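Local atomic coordinates of alpha-fucosidase GH29 (Fusarium graminearum, PDB entry 4PSR), a protein that hydrolyses alpha-L-fucosides as a family GH29 glycoside hydrolase, probably releasing alpha-1,6-linked fucose from the reducing-end N-acetylglucosamine of glycoproteins. Residues 33-38 / 153-158; 131-136 / 215-220; 95-98 / 103-106. All coordinates share one frame; numbering follows the deposited sequence.

Overall arrangement
All three contacts lie on the same side of the chain's centre, within the TIM barrel. Contact 1 is the middle one. It also reaches the bound fucose, because H34 is hydrogen-bonded to the sugar. Its centre is about 11 Å from that of contact 2 and about 12 Å from that of contact 3. It touches both. Toward contact 2, M132 packs against W35 and G36. Toward contact 3, W35 CH2 lies 3.6 Å from F103 CZ, and W155 rests on F103 and P105. Contacts 2 and 3 do not meet; their nearest atoms are about 9 Å apart.

Contact 1: residues 33-38 / 153-158; sequences WHWGAF and KLWADL. With FUL (beta-L-fucopyranose), chain M.
The indole of W155 carries W33 over one face and W35 at its edge. W33 turns an edge to that face, and its NE1 comes within 3.3 Å of W155 CE2. The pair is an edge-to-face contact. The W33 five-membered ring and the W155 six-membered ring have centroids 4.4 Å apart and planes at 58°. W33 CZ2 continues the touch, 3.7 Å from W155 CE3. The two indole NE1 atoms are only 3.4 Å apart, but both are donors and they do not bond. W35 approaches with CZ3, 3.9 Å from W155 CZ2, its ring nearly perpendicular at 82°. W35 CG is anti to the backbone N (chi1 -178°), which carries the indole toward helix 151-161. Together the three tryptophans form a buried aromatic cluster.

The cluster joins the end of barrel strand 29-33 to a helix of the surrounding TIM-barrel layer. P105 and I109 of helix 105-114 and P122 of strand 119-125 also touch W155. H34 follows W33 directly and reaches the sugar. Its ring meets fucose edge-on. NE2 and O4 of beta-L-fucopyranose are hydrogen-bonded at 2.7 Å, with O4 in the ring plane. N342 OD1 takes the other ring nitrogen, ND1, which fixes the imidazole's rotation. E46, W47, H126, H127, D226 and K272 complete the polar grip on the fucose.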
ATOM      1  N   TRP A  33       3.688   1.476  11.823  1.00  9.62           N
ATOM      2  CA  TRP A  33       5.000   1.543  12.438  1.00  8.91           C
ATOM      3  C   TRP A  33       5.517   0.170  12.845  1.00  9.92           C
ATOM      4  O   TRP A  33       4.859  -0.567  13.566  1.00 10.19           O
ATOM      5  CB  TRP A  33       5.017   2.518  13.646  1.00  9.48           C
ATOM      6  CG  TRP A  33       3.829   2.458  14.539  1.00  9.03           C
ATOM      7  CD1 TRP A  33       3.683   1.748  15.690  1.00  9.30           C
ATOM      8  CD2 TRP A  33       2.633   3.218  14.388  1.00  9.04           C
ATOM      9  NE1 TRP A  33       2.444   1.989  16.259  1.00 11.36           N
ATOM     10  CE2 TRP A  33       1.780   2.878  15.458  1.00 10.90           C
ATOM     11  CE3 TRP A  33       2.175   4.102  13.417  1.00  9.77           C
ATOM     12  CZ2 TRP A  33       0.513   3.422  15.590  1.00 10.56           C
ATOM     13  CZ3 TRP A  33       0.903   4.641  13.556  1.00 10.42           C
ATOM     14  CH2 TRP A  33       0.092   4.291  14.624  1.00 10.91           C
ATOM     15  N   HIS A  34       6.728  -0.109  12.386  1.00 10.37           N
ATOM     16  CA  HIS A  34       7.474  -1.285  12.815  1.00  9.99           C
ATOM     17  C   HIS A  34       8.232  -0.943  14.095  1.00  9.05           C
ATOM     18  O   HIS A  34       9.391  -0.542  14.052  1.00 11.27           O
ATOM     19  CB  HIS A  34       8.470  -1.729  11.731  1.00 11.20           C
ATOM     20  CG  HIS A  34       7.859  -2.459  10.570  1.00 10.49           C
ATOM     21  ND1 HIS A  34       6.984  -1.883   9.673  1.00 10.47           N
ATOM     22  CD2 HIS A  34       8.047  -3.732  10.140  1.00  9.79           C
ATOM     23  CE1 HIS A  34       6.649  -2.778   8.753  1.00 13.79           C
ATOM     24  NE2 HIS A  34       7.286  -3.902   9.012  1.00 12.46           N
ATOM     25  N   TRP A  35       7.579  -1.170  15.223  1.00 10.59           N
ATOM     26  CA  TRP A  35       8.155  -0.874  16.525  1.00  9.60           C
ATOM     27  C   TRP A  35       7.863  -2.028  17.430  1.00  9.41           C
ATOM     28  O   TRP A  35       6.711  -2.416  17.594  1.00 11.36           O
ATOM     29  CB  TRP A  35       7.535   0.398  17.094  1.00 10.92           C
ATOM     30  CG  TRP A  35       8.087   0.828  18.427  1.00  9.87           C
ATOM     31  CD1 TRP A  35       9.370   1.166  18.721  1.00 13.41           C
ATOM     32  CD2 TRP A  35       7.346   0.950  19.636  1.00 10.30           C
ATOM     33  NE1 TRP A  35       9.467   1.496  20.047  1.00 12.47           N
ATOM     34  CE2 TRP A  35       8.232   1.376  20.628  1.00 10.35           C
ATOM     35  CE3 TRP A  35       6.006   0.734  19.969  1.00 12.54           C
ATOM     36  CZ2 TRP A  35       7.825   1.620  21.943  1.00 12.40           C
ATOM     37  CZ3 TRP A  35       5.593   0.986  21.276  1.00 14.92           C
ATOM     38  CH2 TRP A  35       6.503   1.417  22.243  1.00 13.55           C
ATOM     39  N   GLY A  36       8.900  -2.606  18.023  1.00 10.40           N
ATOM     40  CA  GLY A  36       8.700  -3.741  18.911  1.00 10.96           C
ATOM     41  C   GLY A  36       9.997  -4.228  19.535  1.00  9.42           C
ATOM     42  O   GLY A  36      10.974  -3.518  19.522  1.00 10.35           O
ATOM     43  N   ALA A  37       9.976  -5.442  20.072  1.00 12.07           N
ATOM     44  CA  ALA A  37      11.177  -5.990  20.680  1.00 10.76           C
ATOM     45  C   ALA A  37      12.286  -6.170  19.644  1.00 11.92           C
ATOM     46  O   ALA A  37      13.452  -6.156  19.994  1.00 11.67           O
ATOM     47  CB  ALA A  37      10.888  -7.312  21.368  1.00 12.48           C
ATOM     48  N   PHE A  38      11.922  -6.283  18.372  1.00 11.92           N
ATOM     49  CA  PHE A  38      12.920  -6.367  17.299  1.00 12.33           C
ATOM     50  C   PHE A  38      13.672  -5.056  17.134  1.00 11.89           C
ATOM     51  O   PHE A  38      14.742  -5.029  16.521  1.00 12.39           O
ATOM     52  CB  PHE A  38      12.279  -6.776  15.965  1.00 11.86           C
ATOM     53  CG  PHE A  38      11.055  -5.967  15.595  1.00 12.49           C
ATOM     54  CD1 PHE A  38      11.176  -4.673  15.066  1.00 10.85           C
ATOM     55  CD2 PHE A  38       9.792  -6.479  15.813  1.00 11.04           C
ATOM     56  CE1 PHE A  38      10.041  -3.918  14.776  1.00 10.10           C
ATOM     57  CE2 PHE A  38       8.645  -5.722  15.505  1.00 12.09           C
ATOM     58  CZ  PHE A  38       8.793  -4.442  15.006  1.00 12.00           C
ATOM     59  N   LYS A 153      -3.530  -2.176  22.240  0.53 11.20           N
ATOM     60  CA  LYS A 153      -4.775  -1.550  22.689  0.53 12.17           C
ATOM     61  C   LYS A 153      -4.597  -0.042  22.903  0.53 12.12           C
ATOM     62  O   LYS A 153      -5.476   0.730  22.523  0.53 13.17           O
ATOM     63  CB  LYS A 153      -5.323  -2.242  23.934  0.53 11.71           C
ATOM     64  CG  LYS A 153      -6.752  -1.855  24.311  0.53 16.47           C
ATOM     65  CD  LYS A 153      -7.822  -2.351  23.331  0.53 13.95           C
ATOM     66  CE  LYS A 153      -9.201  -2.174  23.952  0.53 18.70           C
ATOM     67  NZ  LYS A 153     -10.334  -2.371  23.028  0.53 18.24           N
ATOM     68  N   LEU A 154      -3.459   0.365  23.466  1.00 11.74           N
ATOM     69  CA  LEU A 154      -3.136   1.790  23.660  1.00 12.30           C
ATOM     70  C   LEU A 154      -3.157   2.505  22.289  1.00 12.27           C
ATOM     71  O   LEU A 154      -3.767   3.573  22.125  1.00 12.10           O
ATOM     72  CB  LEU A 154      -1.711   1.884  24.240  1.00 18.41           C
ATOM     73  CG  LEU A 154      -1.120   2.835  25.269  1.00 39.94           C
ATOM     74  CD1 LEU A 154      -2.099   3.378  26.273  1.00 26.06           C
ATOM     75  CD2 LEU A 154      -0.042   2.024  25.984  1.00 23.28           C
ATOM     76  N   TRP A 155      -2.473   1.941  21.297  1.00 11.71           N
ATOM     77  CA  TRP A 155      -2.465   2.551  19.979  1.00  9.67           C
ATOM     78  C   TRP A 155      -3.856   2.602  19.377  1.00 12.37           C
ATOM     79  O   TRP A 155      -4.260   3.635  18.826  1.00 11.69           O
ATOM     80  CB  TRP A 155      -1.569   1.795  19.012  1.00 10.26           C
ATOM     81  CG  TRP A 155      -0.069   1.864  19.236  1.00 11.22           C
ATOM     82  CD1 TRP A 155       0.754   0.798  19.418  1.00 10.24           C
ATOM     83  CD2 TRP A 155       0.769   3.028  19.259  1.00 10.78           C
ATOM     84  NE1 TRP A 155       2.042   1.222  19.552  1.00 11.07           N
ATOM     85  CE2 TRP A 155       2.080   2.588  19.487  1.00 10.16           C
ATOM     86  CE3 TRP A 155       0.535   4.392  19.138  1.00 12.45           C
ATOM     87  CZ2 TRP A 155       3.172   3.463  19.529  1.00 12.32           C
ATOM     88  CZ3 TRP A 155       1.616   5.263  19.201  1.00 13.14           C
ATOM     89  CH2 TRP A 155       2.916   4.792  19.406  1.00 13.06           C
ATOM     90  N   ALA A 156      -4.586   1.494  19.482  1.00 10.33           N
ATOM     91  CA  ALA A 156      -5.897   1.422  18.855  1.00 11.24           C
ATOM     92  C   ALA A 156      -6.841   2.450  19.446  1.00 12.54           C
ATOM     93  O   ALA A 156      -7.555   3.136  18.721  1.00 12.13           O
ATOM     94  CB  ALA A 156      -6.491   0.021  19.007  1.00 12.09           C
ATOM     95  N   ASP A 157      -6.853   2.551  20.777  1.00 12.33           N
ATOM     96  CA  ASP A 157      -7.732   3.529  21.428  1.00 11.18           C
ATOM     97  C   ASP A 157      -7.408   4.955  20.982  1.00 12.14           C
ATOM     98  O   ASP A 157      -8.308   5.754  20.698  1.00 12.62           O
ATOM     99  CB  ASP A 157      -7.651   3.402  22.944  1.00 11.71           C
ATOM    100  CG  ASP A 157      -8.330   2.141  23.484  1.00 16.77           C
ATOM    101  OD1 ASP A 157      -9.005   1.397  22.733  1.00 16.11           O
ATOM    102  OD2 ASP A 157      -8.183   1.880  24.699  1.00 18.82           O
ATOM    103  N   LEU A 158      -6.127   5.260  20.872  1.00 10.34           N
ATOM    104  CA  LEU A 158      -5.714   6.585  20.397  1.00 10.46           C
ATOM    105  C   LEU A 158      -6.068   6.862  18.952  1.00 11.20           C
ATOM    106  O   LEU A 158      -6.481   7.982  18.629  1.00 11.62           O
ATOM    107  CB  LEU A 158      -4.221   6.852  20.644  1.00 11.07           C
ATOM    108  CG  LEU A 158      -3.837   6.986  22.123  1.00 10.38           C
ATOM    109  CD1 LEU A 158      -2.333   6.933  22.318  1.00 14.07           C
ATOM    110  CD2 LEU A 158      -4.366   8.293  22.676  1.00 14.70           C
TER
HETATM  111  C1  FUL M 622       8.492  -7.823   4.587  1.00 13.49           C
HETATM  112  C2  FUL M 622       9.036  -8.141   5.965  1.00 16.14           C
HETATM  113  O2  FUL M 622       9.910  -9.281   5.957  1.00 13.61           O
HETATM  114  C3  FUL M 622       9.775  -6.908   6.413  1.00 13.34           C
HETATM  115  O3  FUL M 622      10.376  -7.164   7.663  1.00 12.57           O
HETATM  116  C4  FUL M 622       8.773  -5.786   6.496  1.00 13.81           C
HETATM  117  O4  FUL M 622       7.812  -6.084   7.505  1.00 13.00           O
HETATM  118  C5  FUL M 622       8.103  -5.607   5.139  1.00 14.89           C
HETATM  119  C6  FUL M 622       7.020  -4.549   5.150  1.00 15.82           C
HETATM  120  O5  FUL M 622       7.514  -6.813   4.661  1.00 13.26           O
HETATM  121  O1  FUL M 622       7.863  -8.973   4.081  1.00 15.10           O

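Contact 2: residues 131-136 / 215-220; sequences SMWDSK and LDHVQP
W133 and H217 carry this contact, and it is mainly van der Waals packing. The closest approach is W133 CB to H217 CD2, 3.8 Å. The imidazole thus meets the base of the tryptophan side chain, not the far end of its indole. H217 CG is anti to the backbone N (chi1 -170°), which sends the ring out from the helix to W133.

The aromatic component is loose. The W133 five-membered ring and the H217 ring have centroids 5.9 Å apart, with planes at an oblique 47°. Within its own segment, W133 has S131 CB 3.5 Å above one face.

The contact joins the loop after barrel strand 119-125 to the end of helix 200-218, in the outer layer of the TIM barrel. The loop leads on to helix 151-161, and the helix end comes just ahead of barrel strand 222-225. Q219 N still bonds to L215 O, but Q219 has positive phi (48°) and turns the chain out of the helix.

The polar groups find their hydrogen bonds outside the pair. H217 NE2 is 4.3 Å from D134 N, and its hydrogen bond goes to D150 OD2. E213, on the same helix as H217, also holds the loop. Its OE1 is hydrogen-bonded to W133 NE1 and S135 OG, and its OE2 to K136 N.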
ATOM      1  N   SER A 131       3.687 -11.040  20.467  1.00 10.88           N
ATOM      2  CA  SER A 131       2.374 -10.432  20.218  1.00 11.07           C
ATOM      3  C   SER A 131       2.252  -9.188  21.074  1.00 11.78           C
ATOM      4  O   SER A 131       2.418  -9.302  22.266  1.00 12.99           O
ATOM      5  CB  SER A 131       1.249 -11.381  20.601  1.00 11.89           C
ATOM      6  OG  SER A 131       1.335 -12.615  19.898  1.00 12.00           O
ATOM      7  N   MET A 132       1.953  -8.016  20.513  1.00 10.79           N
ATOM      8  CA  MET A 132       2.023  -6.781  21.299  1.00  9.82           C
ATOM      9  C   MET A 132       0.687  -6.332  21.894  1.00 10.11           C
ATOM     10  O   MET A 132       0.575  -5.178  22.372  1.00 10.90           O
ATOM     11  CB  MET A 132       2.744  -5.697  20.526  1.00 12.57           C
ATOM     12  CG  MET A 132       4.256  -5.979  20.568  1.00 12.70           C
ATOM     13  SD  MET A 132       5.254  -4.725  19.735  1.00 13.26           S
ATOM     14  CE  MET A 132       5.032  -5.239  18.012  1.00 11.41           C
ATOM     15  N   TRP A 133      -0.280  -7.236  21.955  1.00 12.56           N
ATOM     16  CA  TRP A 133      -1.522  -7.027  22.726  1.00 11.87           C
ATOM     17  C   TRP A 133      -1.488  -7.953  23.963  1.00 13.51           C
ATOM     18  O   TRP A 133      -0.590  -8.791  24.114  1.00 13.24           O
ATOM     19  CB  TRP A 133      -2.777  -7.261  21.871  1.00 11.70           C
ATOM     20  CG  TRP A 133      -2.916  -8.661  21.368  1.00 11.38           C
ATOM     21  CD1 TRP A 133      -3.684  -9.645  21.920  1.00 12.29           C
ATOM     22  CD2 TRP A 133      -2.277  -9.249  20.213  1.00 10.31           C
ATOM     23  NE1 TRP A 133      -3.556 -10.803  21.198  1.00 12.34           N
ATOM     24  CE2 TRP A 133      -2.684 -10.595  20.160  1.00 11.43           C
ATOM     25  CE3 TRP A 133      -1.368  -8.776  19.246  1.00 11.30           C
ATOM     26  CZ2 TRP A 133      -2.253 -11.470  19.162  1.00 13.49           C
ATOM     27  CZ3 TRP A 133      -0.918  -9.653  18.265  1.00 10.46           C
ATOM     28  CH2 TRP A 133      -1.372 -10.985  18.227  1.00 11.65           C
ATOM     29  N   ASP A 134      -2.457  -7.787  24.859  1.00 13.38           N
ATOM     30  CA  ASP A 134      -2.602  -8.644  26.030  1.00 13.49           C
ATOM     31  C   ASP A 134      -3.139  -9.977  25.557  1.00 14.35           C
ATOM     32  O   ASP A 134      -4.346 -10.124  25.359  1.00 16.94           O
ATOM     33  CB  ASP A 134      -3.596  -8.000  27.001  1.00 14.41           C
ATOM     34  CG  ASP A 134      -3.598  -8.666  28.346  1.00 21.82           C
ATOM     35  OD1 ASP A 134      -2.981  -9.736  28.479  1.00 21.31           O
ATOM     36  OD2 ASP A 134      -4.212  -8.104  29.273  1.00 26.79           O
ATOM     37  N   SER A 135      -2.259 -10.948  25.348  1.00 13.15           N
ATOM     38  CA  SER A 135      -2.610 -12.210  24.697  1.00 13.48           C
ATOM     39  C   SER A 135      -2.658 -13.376  25.678  1.00 13.06           C
ATOM     40  O   SER A 135      -1.719 -13.574  26.469  1.00 14.81           O
ATOM     41  CB  SER A 135      -1.593 -12.511  23.597  1.00 13.58           C
ATOM     42  OG  SER A 135      -1.813 -13.775  23.013  1.00 13.68           O
ATOM     43  N   LYS A 136      -3.761 -14.115  25.649  1.00 12.77           N
ATOM     44  CA  LYS A 136      -3.875 -15.381  26.383  1.00 14.47           C
ATOM     45  C   LYS A 136      -3.222 -16.505  25.590  1.00 15.34           C
ATOM     46  O   LYS A 136      -2.621 -17.403  26.170  1.00 18.11           O
ATOM     47  CB  LYS A 136      -5.333 -15.710  26.705  1.00 17.41           C
ATOM     48  CG  LYS A 136      -5.979 -14.643  27.594  1.00 25.33           C
ATOM     49  CD  LYS A 136      -7.471 -14.847  27.812  1.00 70.48           C
ATOM     50  CE  LYS A 136      -8.093 -13.619  28.481  1.00 54.36           C
ATOM     51  NZ  LYS A 136      -7.883 -12.364  27.696  1.00 70.64           N
ATOM     52  N   LEU A 215      -8.206  -9.571  16.729  1.00 10.91           N
ATOM     53  CA  LEU A 215      -9.232  -8.814  16.011  1.00 10.54           C
ATOM     54  C   LEU A 215     -10.495  -8.627  16.864  1.00 10.42           C
ATOM     55  O   LEU A 215     -11.174  -7.601  16.736  1.00 11.90           O
ATOM     56  CB  LEU A 215      -9.504  -9.414  14.631  1.00 11.15           C
ATOM     57  CG  LEU A 215     -10.299 -10.720  14.489  1.00 11.57           C
ATOM     58  CD1 LEU A 215     -11.810 -10.452  14.515  1.00 11.93           C
ATOM     59  CD2 LEU A 215      -9.912 -11.479  13.219  1.00 12.11           C
ATOM     60  N   ASP A 216     -10.780  -9.578  17.748  1.00 11.53           N
ATOM     61  CA  ASP A 216     -11.855  -9.389  18.711  1.00 14.06           C
ATOM     62  C   ASP A 216     -11.479  -8.328  19.755  1.00 15.26           C
ATOM     63  O   ASP A 216     -12.353  -7.635  20.286  1.00 15.40           O
ATOM     64  CB  ASP A 216     -12.218 -10.711  19.409  1.00 14.26           C
ATOM     65  CG  ASP A 216     -13.018 -11.680  18.527  1.00 13.83           C
ATOM     66  OD1 ASP A 216     -13.729 -11.251  17.587  1.00 16.51           O
ATOM     67  OD2 ASP A 216     -12.960 -12.883  18.834  1.00 16.45           O
ATOM     68  N   HIS A 217     -10.184  -8.172  20.017  1.00 12.19           N
ATOM     69  CA  HIS A 217      -9.679  -7.237  21.039  1.00 11.48           C
ATOM     70  C   HIS A 217      -9.733  -5.782  20.590  1.00 11.45           C
ATOM     71  O   HIS A 217     -10.054  -4.903  21.383  1.00 14.02           O
ATOM     72  CB  HIS A 217      -8.227  -7.632  21.360  1.00 12.62           C
ATOM     73  CG  HIS A 217      -7.617  -6.954  22.550  1.00 12.42           C
ATOM     74  ND1 HIS A 217      -8.175  -6.998  23.812  1.00 18.66           N
ATOM     75  CD2 HIS A 217      -6.419  -6.339  22.689  1.00 13.10           C
ATOM     76  CE1 HIS A 217      -7.366  -6.391  24.665  1.00 18.96           C
ATOM     77  NE2 HIS A 217      -6.295  -5.976  24.008  1.00 12.99           N
ATOM     78  N   VAL A 218      -9.434  -5.512  19.326  1.00 10.59           N
ATOM     79  CA  VAL A 218      -9.350  -4.130  18.843  1.00 10.96           C
ATOM     80  C   VAL A 218     -10.221  -3.799  17.632  1.00 13.73           C
ATOM     81  O   VAL A 218     -10.280  -2.643  17.213  1.00 12.82           O
ATOM     82  CB  VAL A 218      -7.879  -3.647  18.602  1.00 11.93           C
ATOM     83  CG1 VAL A 218      -7.082  -3.784  19.860  1.00 11.60           C
ATOM     84  CG2 VAL A 218      -7.210  -4.378  17.415  1.00 14.10           C
ATOM     85  N   GLN A 219     -10.942  -4.776  17.098  1.00 12.26           N
ATOM     86  CA  GLN A 219     -11.855  -4.544  15.977  1.00  9.62           C
ATOM     87  C   GLN A 219     -11.249  -3.734  14.807  1.00 11.56           C
ATOM     88  O   GLN A 219     -11.782  -2.684  14.401  1.00 12.68           O
ATOM     89  CB  GLN A 219     -13.185  -3.924  16.446  1.00 11.14           C
ATOM     90  CG  GLN A 219     -13.883  -4.758  17.530  1.00 15.59           C
ATOM     91  CD  GLN A 219     -15.273  -4.231  17.907  1.00 20.51           C
ATOM     92  OE1 GLN A 219     -15.736  -3.212  17.380  1.00 28.08           O
ATOM     93  NE2 GLN A 219     -15.929  -4.914  18.855  1.00 22.98           N
ATOM     94  N   PRO A 220     -10.152  -4.238  14.238  1.00 11.21           N
ATOM     95  CA  PRO A 220      -9.488  -3.490  13.156  1.00 10.78           C
ATOM     96  C   PRO A 220     -10.328  -3.336  11.891  1.00 10.70           C
ATOM     97  O   PRO A 220     -11.070  -4.257  11.514  1.00 11.98           O
ATOM     98  CB  PRO A 220      -8.256  -4.344  12.849  1.00 11.99           C
ATOM     99  CG  PRO A 220      -8.677  -5.739  13.238  1.00 11.24           C
ATOM    100  CD  PRO A 220      -9.577  -5.585  14.416  1.00 12.44           C
TER

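Contact 3: residues 95-98 / 103-106; sequences VLKS and FDPE
L96 and F103 run alongside each other in one direction. L96 CD2 meets F103 CD2 at 3.8 Å, coming obliquely to the ring. The same methyl reaches P105 CD at 3.9 Å, and the proline lies across the leucine. P105 CD in turn sits 3.6 Å above the F103 ring plane, over its centre. One branch of L96 therefore touches both members of a packed Phe-Pro pair.

K97 and D104 are likewise laid next to each other. A kink in the lysine chain (chi2 -137°) brings both its CD and its NZ up to D104 OD2. The NZ to OD2 distance is 3.3 Å, a salt bridge with a weak hydrogen bond. D104 is the N-cap of helix 105-114, its OD1 accepting from A107 N.

The backbones set this register. F103 N bonds to V95 O at 3.0 Å, and K97 N to F103 O at 2.9 Å. These two bonds flank L96 and make a single bridge of the parallel type between L96 and F103.

The bridge closes a short loop just ahead of helix 105-114. F103 packs on P94 and on L151 of helix 151-161, while P105 touches L158 of that helix.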
ATOM      1  N   VAL A  95       8.699   3.362  28.570  1.00 12.22           N
ATOM      2  CA  VAL A  95       8.078   3.948  29.762  1.00 12.51           C
ATOM      3  C   VAL A  95       7.273   5.185  29.356  1.00 11.49           C
ATOM      4  O   VAL A  95       7.784   6.072  28.702  1.00 12.68           O
ATOM      5  CB  VAL A  95       9.177   4.337  30.742  1.00 15.06           C
ATOM      6  CG1 VAL A  95       8.586   5.021  31.987  1.00 19.19           C
ATOM      7  CG2 VAL A  95       9.947   3.105  31.138  1.00 17.99           C
ATOM      8  N   LEU A  96       5.987   5.206  29.713  1.00 13.39           N
ATOM      9  CA  LEU A  96       5.117   6.321  29.353  1.00 12.94           C
ATOM     10  C   LEU A  96       5.598   7.680  29.864  1.00 18.04           C
ATOM     11  O   LEU A  96       6.089   7.804  30.977  1.00 14.30           O
ATOM     12  CB  LEU A  96       3.697   6.098  29.894  1.00 15.62           C
ATOM     13  CG  LEU A  96       2.948   4.923  29.273  1.00 14.40           C
ATOM     14  CD1 LEU A  96       1.688   4.537  30.047  1.00 17.70           C
ATOM     15  CD2 LEU A  96       2.575   5.267  27.859  1.00 14.89           C
ATOM     16  N   LYS A  97       5.427   8.698  29.042  1.00 15.76           N
ATOM     17  CA  LYS A  97       5.665  10.084  29.450  1.00 16.99           C
ATOM     18  C   LYS A  97       4.914  10.432  30.741  1.00 19.15           C
ATOM     19  O   LYS A  97       5.486  11.083  31.620  1.00 21.16           O
ATOM     20  CB  LYS A  97       5.295  11.007  28.302  1.00 18.72           C
ATOM     21  CG  LYS A  97       5.293  12.505  28.599  1.00 26.84           C
ATOM     22  CD  LYS A  97       4.039  13.078  27.948  1.00 44.24           C
ATOM     23  CE  LYS A  97       4.040  14.579  27.765  1.00 57.70           C
ATOM     24  NZ  LYS A  97       2.810  14.962  27.000  1.00 47.88           N
ATOM     25  N   SER A  98       3.680   9.960  30.876  1.00 17.64           N
ATOM     26  CA  SER A  98       2.894  10.212  32.098  1.00 20.88           C
ATOM     27  C   SER A  98       3.516   9.574  33.347  1.00 33.04           C
ATOM     28  O   SER A  98       3.158   9.936  34.471  1.00 29.04           O
ATOM     29  CB  SER A  98       1.447   9.751  31.905  1.00 17.09           C
ATOM     30  OG  SER A  98       1.344   8.354  31.703  1.00 21.58           O
ATOM     31  N   PHE A 103       8.229   7.628  26.150  1.00 14.57           N
ATOM     32  CA  PHE A 103       7.244   7.097  25.219  1.00 13.25           C
ATOM     33  C   PHE A 103       5.926   7.882  25.338  1.00 13.65           C
ATOM     34  O   PHE A 103       5.221   7.780  26.347  1.00 13.69           O
ATOM     35  CB  PHE A 103       7.064   5.588  25.474  1.00 13.67           C
ATOM     36  CG  PHE A 103       5.944   4.941  24.684  1.00 11.41           C
ATOM     37  CD1 PHE A 103       5.782   5.171  23.329  1.00 12.54           C
ATOM     38  CD2 PHE A 103       5.093   4.044  25.303  1.00 12.40           C
ATOM     39  CE1 PHE A 103       4.743   4.538  22.652  1.00 11.74           C
ATOM     40  CE2 PHE A 103       4.084   3.430  24.619  1.00 11.61           C
ATOM     41  CZ  PHE A 103       3.905   3.667  23.295  1.00 13.44           C
ATOM     42  N   ASP A 104       5.593   8.627  24.289  1.00 12.85           N
ATOM     43  CA  ASP A 104       4.419   9.500  24.287  1.00 12.02           C
ATOM     44  C   ASP A 104       3.503   9.104  23.123  1.00 13.03           C
ATOM     45  O   ASP A 104       3.506   9.734  22.065  1.00 12.39           O
ATOM     46  CB  ASP A 104       4.854  10.951  24.143  1.00 14.07           C
ATOM     47  CG  ASP A 104       3.730  11.954  24.416  1.00 15.43           C
ATOM     48  OD1 ASP A 104       2.535  11.587  24.430  1.00 18.55           O
ATOM     49  OD2 ASP A 104       4.090  13.155  24.561  1.00 22.02           O
ATOM     50  N   PRO A 105       2.747   8.012  23.295  1.00 12.73           N
ATOM     51  CA  PRO A 105       1.938   7.561  22.166  1.00 12.98           C
ATOM     52  C   PRO A 105       0.886   8.592  21.719  1.00 13.59           C
ATOM     53  O   PRO A 105       0.598   8.684  20.530  1.00 13.10           O
ATOM     54  CB  PRO A 105       1.303   6.269  22.680  1.00 14.14           C
ATOM     55  CG  PRO A 105       1.363   6.369  24.142  1.00 11.98           C
ATOM     56  CD  PRO A 105       2.629   7.104  24.446  1.00 12.76           C
ATOM     57  N   GLU A 106       0.318   9.376  22.630  1.00 14.17           N
ATOM     58  CA  GLU A 106      -0.655  10.386  22.216  1.00 14.22           C
ATOM     59  C   GLU A 106      -0.027  11.416  21.278  1.00 14.45           C
ATOM     60  O   GLU A 106      -0.612  11.748  20.244  1.00 14.38           O
ATOM     61  CB  GLU A 106      -1.299  11.074  23.408  1.00 18.96           C
ATOM     62  CG  GLU A 106      -2.420  11.954  22.942  1.00 25.41           C
ATOM     63  CD  GLU A 106      -3.478  12.162  23.983  1.00 47.40           C
ATOM     64  OE1 GLU A 106      -3.248  11.792  25.158  1.00 42.66           O
ATOM     65  OE2 GLU A 106      -4.542  12.699  23.608  1.00 30.24           O
TER